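Local atomic coordinates of phage-related protein (Bordetella bronchiseptica RB50, PDB entry 3BJQ), a protein that is probably a phage major capsid protein of the E type, the kind of subunit that builds the shell of a phage head. Residues V40-A54 / F73-S85. Numbering follows the deposited sequence.
Sequences VAQYGGKILTFGKEA and FGYEGDPYSIVPS
Phe73 meets the helix that begins after Gly51 through its carbonyl oxygen, 3.2 Å from Ala54 CB, and a water bridges that same oxygen to Glu53 OE1. Gly74 follows, its CA 3.6 Å from Phe50 CD1 while Leu48 CD1 lies against its carbonyl carbon. Tyr75 and Thr49 then exchange two backbone hydrogen bonds. With CG wedged between the backbone N and the carbonyl carbon (chi1 64°), the Tyr75 ring folds over Thr49, whose CB forms a CH-pi contact 3.8 Å from the ring centroid and whose CG2 reaches the phenol oxygen. Beyond Glu76, which pairs with Leu48 and rests its CB against Lys46 CB, the register slips by one residue in a beta bulge: Ile47 O accepts Gly77 N, whereas Ile47 N donates to Asp78 O in a nearly straight bond (177°). A water spans the corner from Thr49 OG1 to Asp78 N. Past Pro79, Tyr80 pairs with Gly45 through both backbone groups, and one face of its ring is covered by the Gly44-Gly45 peptide, Gly45 N lying 3.7 Å above the ring centre. The phenol OH donates to Gln42 O at 2.6 Å, approaching from above the carbonyl plane, and the Tyr80 and Tyr267 rings meet edge-to-face. Ile82 N closes the ladder on Tyr43 O (2.7 Å), its CG2 touching the Tyr43 ring and its CD1 meeting Val40 CG2 tip to tip; the Tyr43 hydroxyl is hydrogen-bonded to Asp294. Seven backbone hydrogen bonds thus fix the register of this two-stranded antiparallel sheet on both sides of the bulge; the Tyr80 phenol and the Thr49-Tyr75 contact add side-chain grip, while apolar Ile47 and Ile82 pack on the neighbouring five-stranded sheet.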
ATOM      1  N   VAL E  40     -20.227  21.458  20.291  1.00 33.07           N
ATOM      2  CA  VAL E  40     -19.877  22.501  21.213  1.00 33.05           C
ATOM      3  C   VAL E  40     -18.789  21.939  22.159  1.00 33.80           C
ATOM      4  O   VAL E  40     -18.519  20.740  22.172  1.00 33.89           O
ATOM      5  CB  VAL E  40     -21.088  23.049  22.053  1.00 33.67           C
ATOM      6  CG1 VAL E  40     -22.182  23.521  21.184  1.00 26.33           C
ATOM      7  CG2 VAL E  40     -21.615  22.037  23.062  1.00 27.79           C
ATOM      8  N   ALA E  41     -18.158  22.817  22.916  1.00 35.35           N
ATOM      9  CA  ALA E  41     -17.129  22.419  23.884  1.00 38.66           C
ATOM     10  C   ALA E  41     -17.604  22.548  25.327  1.00 41.06           C
ATOM     11  O   ALA E  41     -17.167  21.786  26.191  1.00 43.59           O
ATOM     12  CB  ALA E  41     -15.885  23.262  23.683  1.00 39.13           C
ATOM     13  N   GLN E  42     -18.470  23.526  25.593  1.00 42.41           N
ATOM     14  CA  GLN E  42     -18.941  23.831  26.957  1.00 44.93           C
ATOM     15  C   GLN E  42     -20.207  23.069  27.366  1.00 41.83           C
ATOM     16  O   GLN E  42     -21.178  22.991  26.596  1.00 39.24           O
ATOM     17  CB  GLN E  42     -19.238  25.335  27.111  1.00 46.14           C
ATOM     18  CG  GLN E  42     -18.037  26.302  27.026  1.00 51.03           C
ATOM     19  CD  GLN E  42     -18.450  27.796  27.158  1.00 53.93           C
ATOM     20  OE1 GLN E  42     -19.641  28.141  27.151  1.00 68.33           O
ATOM     21  NE2 GLN E  42     -17.452  28.680  27.283  1.00 65.64           N
ATOM     22  N   TYR E  43     -20.194  22.547  28.595  1.00 39.28           N
ATOM     23  CA  TYR E  43     -21.353  21.877  29.186  1.00 39.83           C
ATOM     24  C   TYR E  43     -22.440  22.857  29.628  1.00 40.37           C
ATOM     25  O   TYR E  43     -23.619  22.495  29.721  1.00 41.14           O
ATOM     26  CB  TYR E  43     -20.948  21.026  30.387  1.00 41.00           C
ATOM     27  CG  TYR E  43     -20.463  19.671  29.993  1.00 37.72           C
ATOM     28  CD1 TYR E  43     -19.159  19.470  29.586  1.00 40.65           C
ATOM     29  CD2 TYR E  43     -21.315  18.585  30.014  1.00 39.21           C
ATOM     30  CE1 TYR E  43     -18.707  18.203  29.204  1.00 40.17           C
ATOM     31  CE2 TYR E  43     -20.877  17.321  29.639  1.00 44.54           C
ATOM     32  CZ  TYR E  43     -19.575  17.144  29.239  1.00 38.03           C
ATOM     33  OH  TYR E  43     -19.156  15.922  28.847  1.00 37.11           O
ATOM     34  N   GLY E  44     -22.043  24.096  29.901  1.00 40.25           N
ATOM     35  CA  GLY E  44     -22.977  25.161  30.237  1.00 39.91           C
ATOM     36  C   GLY E  44     -22.654  26.386  29.400  1.00 41.10           C
ATOM     37  O   GLY E  44     -21.492  26.642  29.073  1.00 43.10           O
ATOM     38  N   GLY E  45     -23.674  27.141  29.017  1.00 40.07           N
ATOM     39  CA  GLY E  45     -23.432  28.325  28.206  1.00 39.53           C
ATOM     40  C   GLY E  45     -24.721  28.988  27.809  1.00 39.59           C
ATOM     41  O   GLY E  45     -25.751  28.795  28.452  1.00 39.84           O
ATOM     42  N   LYS E  46     -24.658  29.774  26.742  1.00 39.27           N
ATOM     43  CA  LYS E  46     -25.822  30.451  26.203  1.00 38.98           C
ATOM     44  C   LYS E  46     -26.076  29.939  24.809  1.00 37.49           C
ATOM     45  O   LYS E  46     -25.129  29.721  24.054  1.00 37.67           O
ATOM     46  CB  LYS E  46     -25.595  31.958  26.158  1.00 40.49           C
ATOM     47  CG  LYS E  46     -26.001  32.708  27.439  1.00 44.27           C
ATOM     48  CD  LYS E  46     -24.949  32.715  28.473  1.00 52.95           C
ATOM     49  CE  LYS E  46     -25.408  33.524  29.679  1.00 57.00           C
ATOM     50  NZ  LYS E  46     -26.661  32.958  30.258  1.00 59.26           N
ATOM     51  N   ILE E  47     -27.350  29.755  24.473  1.00 35.59           N
ATOM     52  CA  ILE E  47     -27.745  29.302  23.154  1.00 35.15           C
ATOM     53  C   ILE E  47     -27.526  30.455  22.195  1.00 36.05           C
ATOM     54  O   ILE E  47     -28.037  31.556  22.423  1.00 37.00           O
ATOM     55  CB  ILE E  47     -29.261  28.892  23.110  1.00 35.11           C
ATOM     56  CG1 ILE E  47     -29.550  27.726  24.063  1.00 33.84           C
ATOM     57  CG2 ILE E  47     -29.702  28.551  21.677  1.00 30.95           C
ATOM     58  CD1 ILE E  47     -31.022  27.433  24.263  1.00 33.22           C
ATOM     59  N   LEU E  48     -26.792  30.211  21.116  1.00 35.31           N
ATOM     60  CA  LEU E  48     -26.633  31.235  20.082  1.00 35.16           C
ATOM     61  C   LEU E  48     -27.972  31.313  19.392  1.00 33.81           C
ATOM     62  O   LEU E  48     -28.433  30.325  18.790  1.00 34.60           O
ATOM     63  CB  LEU E  48     -25.489  30.902  19.134  1.00 35.03           C
ATOM     64  CG  LEU E  48     -25.062  32.074  18.243  1.00 40.72           C
ATOM     65  CD1 LEU E  48     -24.487  33.249  19.068  1.00 40.31           C
ATOM     66  CD2 LEU E  48     -24.039  31.591  17.250  1.00 43.40           C
ATOM     67  N   THR E  49     -28.614  32.472  19.503  1.00 33.95           N
ATOM     68  CA  THR E  49     -30.015  32.656  19.120  1.00 33.49           C
ATOM     69  C   THR E  49     -30.145  33.518  17.872  1.00 33.98           C
ATOM     70  O   THR E  49     -29.417  34.488  17.685  1.00 33.91           O
ATOM     71  CB  THR E  49     -30.796  33.246  20.312  1.00 35.09           C
ATOM     72  OG1 THR E  49     -30.631  32.380  21.443  1.00 31.88           O
ATOM     73  CG2 THR E  49     -32.297  33.400  20.030  1.00 35.25           C
ATOM     74  N   PHE E  50     -31.090  33.145  17.021  1.00 33.21           N
ATOM     75  CA  PHE E  50     -31.318  33.825  15.771  1.00 33.61           C
ATOM     76  C   PHE E  50     -32.714  34.411  15.731  1.00 34.59           C
ATOM     77  O   PHE E  50     -33.704  33.694  15.602  1.00 36.02           O
ATOM     78  CB  PHE E  50     -31.083  32.852  14.617  1.00 31.32           C
ATOM     79  CG  PHE E  50     -29.835  32.036  14.789  1.00 28.11           C
ATOM     80  CD1 PHE E  50     -28.592  32.632  14.693  1.00 27.37           C
ATOM     81  CD2 PHE E  50     -29.912  30.707  15.137  1.00 27.21           C
ATOM     82  CE1 PHE E  50     -27.444  31.901  14.865  1.00 24.81           C
ATOM     83  CE2 PHE E  50     -28.785  29.955  15.309  1.00 23.72           C
ATOM     84  CZ  PHE E  50     -27.535  30.550  15.150  1.00 30.32           C
ATOM     85  N   GLY E  51     -32.772  35.729  15.852  1.00 35.40           N
ATOM     86  CA  GLY E  51     -34.006  36.467  15.739  1.00 36.65           C
ATOM     87  C   GLY E  51     -34.139  37.007  14.328  1.00 37.60           C
ATOM     88  O   GLY E  51     -33.430  36.560  13.413  1.00 35.79           O
ATOM     89  N   LYS E  52     -35.024  37.985  14.154  1.00 38.89           N
ATOM     90  CA  LYS E  52     -35.316  38.519  12.831  1.00 41.47           C
ATOM     91  C   LYS E  52     -34.075  39.116  12.193  1.00 40.24           C
ATOM     92  O   LYS E  52     -33.817  38.891  11.015  1.00 40.70           O
ATOM     93  CB  LYS E  52     -36.438  39.564  12.900  1.00 43.24           C
ATOM     94  CG  LYS E  52     -37.122  39.818  11.560  1.00 47.48           C
ATOM     95  CD  LYS E  52     -38.363  40.702  11.697  1.00 47.94           C
ATOM     96  CE  LYS E  52     -39.216  40.679  10.432  1.00 54.68           C
ATOM     97  NZ  LYS E  52     -40.537  41.386  10.631  1.00 61.86           N
ATOM     98  N   GLU E  53     -33.305  39.872  12.966  1.00 40.45           N
ATOM     99  CA  GLU E  53     -32.089  40.505  12.460  1.00 42.03           C
ATOM    100  C   GLU E  53     -31.059  39.483  11.957  1.00 39.96           C
ATOM    101  O   GLU E  53     -30.436  39.689  10.928  1.00 39.34           O
ATOM    102  CB  GLU E  53     -31.443  41.341  13.554  1.00 41.82           C
ATOM    103  CG  GLU E  53     -30.133  42.009  13.116  1.00 53.30           C
ATOM    104  CD  GLU E  53     -29.176  42.318  14.275  1.00 52.35           C
ATOM    105  OE1 GLU E  53     -29.136  41.544  15.262  1.00 67.17           O
ATOM    106  OE2 GLU E  53     -28.438  43.330  14.174  1.00 70.84           O
ATOM    107  N   ALA E  54     -30.879  38.403  12.705  1.00 38.14           N
ATOM    108  CA  ALA E  54     -29.941  37.326  12.338  1.00 37.36           C
ATOM    109  C   ALA E  54     -30.252  36.726  10.981  1.00 36.43           C
ATOM    110  O   ALA E  54     -29.362  36.565  10.141  1.00 34.32           O
ATOM    111  CB  ALA E  54     -29.955  36.219  13.400  1.00 36.48           C
ATOM    112  N   PHE E  73     -23.879  35.983  13.244  1.00 36.56           N
ATOM    113  CA  PHE E  73     -25.306  36.191  12.991  1.00 37.26           C
ATOM    114  C   PHE E  73     -26.142  36.224  14.269  1.00 40.18           C
ATOM    115  O   PHE E  73     -27.021  37.088  14.401  1.00 43.25           O
ATOM    116  CB  PHE E  73     -25.852  35.121  12.066  1.00 35.33           C
ATOM    117  CG  PHE E  73     -25.168  35.092  10.766  1.00 33.60           C
ATOM    118  CD1 PHE E  73     -25.369  36.108   9.865  1.00 35.42           C
ATOM    119  CD2 PHE E  73     -24.270  34.093  10.458  1.00 37.44           C
ATOM    120  CE1 PHE E  73     -24.710  36.118   8.670  1.00 35.23           C
ATOM    121  CE2 PHE E  73     -23.611  34.106   9.254  1.00 33.39           C
ATOM    122  CZ  PHE E  73     -23.837  35.114   8.378  1.00 26.11           C
ATOM    123  N   GLY E  74     -25.865  35.311  15.199  1.00 37.62           N
ATOM    124  CA  GLY E  74     -26.721  35.158  16.374  1.00 40.00           C
ATOM    125  C   GLY E  74     -26.281  35.939  17.593  1.00 41.32           C
ATOM    126  O   GLY E  74     -25.215  36.563  17.570  1.00 43.16           O
ATOM    127  N   TYR E  75     -27.121  35.913  18.639  1.00 39.61           N
ATOM    128  CA  TYR E  75     -26.825  36.553  19.942  1.00 38.69           C
ATOM    129  C   TYR E  75     -26.905  35.546  21.098  1.00 40.13           C
ATOM    130  O   TYR E  75     -27.597  34.523  21.024  1.00 35.66           O
ATOM    131  CB  TYR E  75     -27.777  37.741  20.224  1.00 39.53           C
ATOM    132  CG  TYR E  75     -29.252  37.390  20.368  1.00 37.66           C
ATOM    133  CD1 TYR E  75     -30.093  37.425  19.272  1.00 37.79           C
ATOM    134  CD2 TYR E  75     -29.805  37.059  21.600  1.00 41.62           C
ATOM    135  CE1 TYR E  75     -31.436  37.112  19.382  1.00 35.28           C
ATOM    136  CE2 TYR E  75     -31.160  36.747  21.726  1.00 37.65           C
ATOM    137  CZ  TYR E  75     -31.962  36.760  20.601  1.00 40.32           C
ATOM    138  OH  TYR E  75     -33.315  36.481  20.686  1.00 41.99           O
ATOM    139  N   GLU E  76     -26.202  35.835  22.185  1.00 41.79           N
ATOM    140  CA  GLU E  76     -26.278  34.971  23.349  1.00 43.78           C
ATOM    141  C   GLU E  76     -27.653  35.083  23.968  1.00 43.92           C
ATOM    142  O   GLU E  76     -28.034  36.131  24.476  1.00 43.59           O
ATOM    143  CB  GLU E  76     -25.251  35.341  24.401  1.00 42.41           C
ATOM    144  CG  GLU E  76     -23.840  35.075  23.991  1.00 50.47           C
ATOM    145  CD  GLU E  76     -22.868  35.353  25.112  1.00 54.79           C
ATOM    146  OE1 GLU E  76     -22.995  36.415  25.752  1.00 62.37           O
ATOM    147  OE2 GLU E  76     -21.981  34.515  25.351  1.00 62.21           O
ATOM    148  N   GLY E  77     -28.400  33.992  23.939  1.00 43.04           N
ATOM    149  CA  GLY E  77     -29.752  34.005  24.456  1.00 43.00           C
ATOM    150  C   GLY E  77     -29.840  33.255  25.747  1.00 42.63           C
ATOM    151  O   GLY E  77     -29.009  33.437  26.619  1.00 44.09           O
ATOM    152  N   ASP E  78     -30.845  32.394  25.841  1.00 43.53           N
ATOM    153  CA  ASP E  78     -31.130  31.618  27.047  1.00 44.59           C
ATOM    154  C   ASP E  78     -30.008  30.643  27.344  1.00 44.26           C
ATOM    155  O   ASP E  78     -29.320  30.199  26.448  1.00 43.89           O
ATOM    156  CB  ASP E  78     -32.458  30.840  26.891  1.00 43.68           C
ATOM    157  CG  ASP E  78     -33.677  31.750  26.908  1.00 48.47           C
ATOM    158  OD1 ASP E  78     -33.510  32.947  27.176  1.00 48.04           O
ATOM    159  OD2 ASP E  78     -34.804  31.265  26.671  1.00 54.16           O
ATOM    160  N   PRO E  79     -29.822  30.313  28.619  1.00 45.47           N
ATOM    161  CA  PRO E  79     -28.764  29.402  28.955  1.00 45.73           C
ATOM    162  C   PRO E  79     -29.125  27.983  28.574  1.00 43.86           C
ATOM    163  O   PRO E  79     -30.301  27.640  28.469  1.00 43.19           O
ATOM    164  CB  PRO E  79     -28.675  29.520  30.473  1.00 45.58           C
ATOM    165  CG  PRO E  79     -30.035  29.864  30.888  1.00 47.34           C
ATOM    166  CD  PRO E  79     -30.574  30.739  29.814  1.00 47.41           C
ATOM    167  N   TYR E  80     -28.100  27.182  28.337  1.00 43.41           N
ATOM    168  CA  TYR E  80     -28.271  25.764  28.089  1.00 40.80           C
ATOM    169  C   TYR E  80     -27.399  25.019  29.070  1.00 42.42           C
ATOM    170  O   TYR E  80     -26.403  25.551  29.557  1.00 41.08           O
ATOM    171  CB  TYR E  80     -27.884  25.380  26.656  1.00 39.30           C
ATOM    172  CG  TYR E  80     -26.386  25.282  26.380  1.00 32.75           C
ATOM    173  CD1 TYR E  80     -25.662  24.143  26.723  1.00 33.36           C
ATOM    174  CD2 TYR E  80     -25.723  26.303  25.722  1.00 36.99           C
ATOM    175  CE1 TYR E  80     -24.312  24.041  26.430  1.00 33.95           C
ATOM    176  CE2 TYR E  80     -24.381  26.225  25.445  1.00 36.10           C
ATOM    177  CZ  TYR E  80     -23.683  25.095  25.794  1.00 32.02           C
ATOM    178  OH  TYR E  80     -22.355  25.039  25.514  1.00 35.91           O
ATOM    179  N   SER E  81     -27.752  23.763  29.318  1.00 43.45           N
ATOM    180  CA  SER E  81     -26.966  22.941  30.196  1.00 44.78           C
ATOM    181  C   SER E  81     -27.000  21.495  29.712  1.00 43.50           C
ATOM    182  O   SER E  81     -28.068  20.875  29.595  1.00 44.58           O
ATOM    183  CB  SER E  81     -27.452  23.054  31.642  1.00 46.05           C
ATOM    184  OG  SER E  81     -26.629  22.273  32.504  1.00 51.36           O
ATOM    185  N   ILE E  82     -25.818  20.974  29.407  1.00 41.29           N
ATOM    186  CA  ILE E  82     -25.695  19.600  28.977  1.00 39.97           C
ATOM    187  C   ILE E  82     -25.401  18.839  30.260  1.00 41.91           C
ATOM    188  O   ILE E  82     -24.412  19.124  30.944  1.00 42.70           O
ATOM    189  CB  ILE E  82     -24.567  19.432  27.945  1.00 38.35           C
ATOM    190  CG1 ILE E  82     -24.945  20.142  26.644  1.00 37.50           C
ATOM    191  CG2 ILE E  82     -24.260  17.945  27.707  1.00 37.30           C
ATOM    192  CD1 ILE E  82     -23.805  20.325  25.672  1.00 27.01           C
ATOM    193  N   VAL E  83     -26.277  17.904  30.611  1.00 43.27           N
ATOM    194  CA  VAL E  83     -26.085  17.097  31.820  1.00 46.48           C
ATOM    195  C   VAL E  83     -25.244  15.872  31.456  1.00 46.67           C
ATOM    196  O   VAL E  83     -25.596  15.129  30.527  1.00 46.04           O
ATOM    197  CB  VAL E  83     -27.438  16.684  32.484  1.00 47.27           C
ATOM    198  CG1 VAL E  83     -27.230  15.648  33.597  1.00 49.97           C
ATOM    199  CG2 VAL E  83     -28.139  17.913  33.061  1.00 46.80           C
ATOM    200  N   PRO E  84     -24.104  15.686  32.148  1.00 47.81           N
ATOM    201  CA  PRO E  84     -23.310  14.497  31.922  1.00 48.95           C
ATOM    202  C   PRO E  84     -24.149  13.270  32.243  1.00 49.63           C
ATOM    203  O   PRO E  84     -24.606  13.118  33.370  1.00 52.03           O
ATOM    204  CB  PRO E  84     -22.161  14.642  32.927  1.00 48.13           C
ATOM    205  CG  PRO E  84     -22.081  16.048  33.222  1.00 48.03           C
ATOM    206  CD  PRO E  84     -23.482  16.552  33.163  1.00 49.15           C
ATOM    207  N   SER E  85     -24.368  12.414  31.261  1.00 49.67           N
ATOM    208  CA  SER E  85     -25.293  11.301  31.437  1.00 49.55           C
ATOM    209  C   SER E  85     -24.727  10.023  30.827  1.00 48.38           C
ATOM    210  O   SER E  85     -25.412   9.326  30.057  1.00 47.32           O
ATOM    211  CB  SER E  85     -26.648  11.641  30.799  1.00 49.97           C
ATOM    212  OG  SER E  85     -27.145  12.905  31.235  1.00 55.44           O
TER
HETATM  213  O   HOH W   1     -23.957  21.877  32.785  1.00 62.42           O
HETATM  214  O   HOH W   2     -32.362  31.674  23.183  1.00 34.03           O
HETATM  215  O   HOH W   3     -28.474  38.906  15.733  1.00 41.91           O